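Local coordinates for protein chlamydomonas reinhardtii THB1 (Chlamydomonas reinhardtii, PDB 4XDI) that binds one heme group per subunit as a group I truncated hemoglobin and probably binds oxygen at the heme iron, at residues Tyr11-Gly16 / Gln108-Glu113. Numbering follows the deposited sequence.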
# COMPACT_ATOMS: atom_id res chain seq x y z
N TYR A 11 -13.64 4.46 -0.52
CA TYR A 11 -13.76 4.84 0.88
C TYR A 11 -15.13 4.47 1.46
O TYR A 11 -15.21 3.90 2.55
CB TYR A 11 -13.53 6.33 1.08
CG TYR A 11 -12.08 6.76 1.11
CD1 TYR A 11 -11.09 6.01 0.50
CD2 TYR A 11 -11.72 7.93 1.76
CE1 TYR A 11 -9.74 6.43 0.52
CE2 TYR A 11 -10.41 8.35 1.79
CZ TYR A 11 -9.42 7.61 1.17
OH TYR A 11 -8.14 8.09 1.23
N SER A 12 -16.19 4.81 0.73
CA SER A 12 -17.55 4.59 1.23
C SER A 12 -17.79 3.11 1.48
O SER A 12 -18.30 2.75 2.53
CB SER A 12 -18.61 5.12 0.26
OG SER A 12 -19.91 4.98 0.85
N ARG A 13 -17.43 2.27 0.53
CA ARG A 13 -17.65 0.83 0.65
C ARG A 13 -16.79 0.20 1.75
O ARG A 13 -17.16 -0.82 2.33
CB ARG A 13 -17.39 0.15 -0.69
CG ARG A 13 -18.46 0.46 -1.74
CD ARG A 13 -17.95 0.19 -3.15
NE ARG A 13 -17.68 -1.22 -3.38
CZ ARG A 13 -16.97 -1.68 -4.41
NH1 ARG A 13 -16.46 -0.83 -5.29
NH2 ARG A 13 -16.77 -2.98 -4.55
N MET A 14 -15.65 0.81 2.05
CA MET A 14 -14.79 0.34 3.14
C MET A 14 -15.34 0.77 4.49
O MET A 14 -14.84 0.38 5.52
CB MET A 14 -13.36 0.86 2.98
CG MET A 14 -12.53 0.09 1.97
SD MET A 14 -12.11 -1.58 2.55
CE MET A 14 -11.06 -1.23 3.99
N GLY A 15 -16.40 1.58 4.47
CA GLY A 15 -17.00 2.05 5.70
C GLY A 15 -16.68 3.49 6.04
O GLY A 15 -17.06 3.99 7.09
N GLY A 16 -16.02 4.19 5.13
CA GLY A 16 -15.66 5.56 5.40
C GLY A 16 -14.17 5.74 5.58
O GLY A 16 -13.41 4.76 5.70
N GLN A 108 -15.84 -9.98 -0.62
CA GLN A 108 -14.91 -10.50 -1.61
C GLN A 108 -14.69 -9.58 -2.79
O GLN A 108 -13.54 -9.38 -3.23
CB GLN A 108 -15.37 -11.88 -2.08
CG GLN A 108 -15.17 -12.96 -1.00
CD GLN A 108 -13.75 -12.94 -0.41
OE1 GLN A 108 -12.78 -13.30 -1.08
NE2 GLN A 108 -13.64 -12.53 0.86
N GLU A 109 -15.77 -9.00 -3.29
CA GLU A 109 -15.70 -8.10 -4.44
C GLU A 109 -14.82 -6.87 -4.13
O GLU A 109 -13.89 -6.55 -4.88
CB GLU A 109 -17.12 -7.69 -4.87
CG GLU A 109 -17.16 -6.97 -6.19
CD GLU A 109 -18.56 -6.95 -6.83
OE1 GLU A 109 -19.44 -7.68 -6.35
OE2 GLU A 109 -18.75 -6.21 -7.81
N LEU A 110 -15.11 -6.22 -3.00
CA LEU A 110 -14.33 -5.08 -2.54
C LEU A 110 -12.87 -5.47 -2.32
O LEU A 110 -11.97 -4.75 -2.76
CB LEU A 110 -14.92 -4.52 -1.24
CG LEU A 110 -14.24 -3.31 -0.59
CD1 LEU A 110 -14.11 -2.16 -1.58
CD2 LEU A 110 -15.08 -2.90 0.64
N LYS A 111 -12.63 -6.59 -1.64
CA LYS A 111 -11.26 -7.07 -1.42
C LYS A 111 -10.51 -7.24 -2.75
O LYS A 111 -9.36 -6.87 -2.88
CB LYS A 111 -11.26 -8.40 -0.67
CG LYS A 111 -9.86 -8.95 -0.36
CD LYS A 111 -9.96 -10.22 0.48
CE LYS A 111 -9.02 -11.28 -0.05
NZ LYS A 111 -8.84 -12.42 0.89
N ALA A 112 -11.20 -7.80 -3.75
CA ALA A 112 -10.57 -8.06 -5.04
C ALA A 112 -10.21 -6.78 -5.79
O ALA A 112 -9.17 -6.73 -6.45
CB ALA A 112 -11.46 -8.93 -5.89
N GLU A 113 -11.09 -5.78 -5.73
CA GLU A 113 -10.80 -4.48 -6.33
C GLU A 113 -9.57 -3.84 -5.66
O GLU A 113 -8.69 -3.31 -6.34
CB GLU A 113 -12.02 -3.57 -6.22
CG GLU A 113 -13.15 -3.96 -7.16
CD GLU A 113 -14.38 -3.11 -6.97
OE1 GLU A 113 -14.23 -1.90 -6.72
OE2 GLU A 113 -15.51 -3.65 -7.05
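NH2 of R13 donates to OE2 of E113 over 2.9 Å, with an N-H...O angle of 165°. NH1 of R13 makes the second bond, to OE1 of E113, at 2.9 Å and with a more bent geometry. The guanidinium thus grips the carboxylate end-on, one nitrogen to each oxygen, in a bidentate salt bridge. The two groups are not coplanar. Their planes lie 57° apart. OE1 is met on its syn side, somewhat out of the carboxylate plane, and OE2 from above that plane. OE2 itself stays close to the guanidinium plane.

L110 covers one face of the guanidinium with CD1, offset toward the rim and 4.1 Å from CZ of R13. The chain of R13 bends at chi3 (65°) as it passes L110, and this turns the guanidinium toward E113. The other branch, CD2 of L110, packs at 3.4 Å on the backbone O of R13 and at 3.8 Å on SD of M14. L110 therefore wedges between the R13 and M14 side chains. M14 carries this apolar patch inward, onto V20, F61 and L101. E109 adds a second, more distant negative charge near NH2 of R13.

An alanine in place of E113 would probably leave the R13 guanidinium without its paired acceptors and freer to swing off L110.

The contact joins the type I turn S12-G15, just before helix 17-33, to the first turns of helix 108-120. It lies at the surface of the globin fold, away from the heme site. Its chemistry is two-layered: leucine and methionine pack beneath a charged pair, which implies a tie between turn and helix that is partly electrostatic and partly apolar.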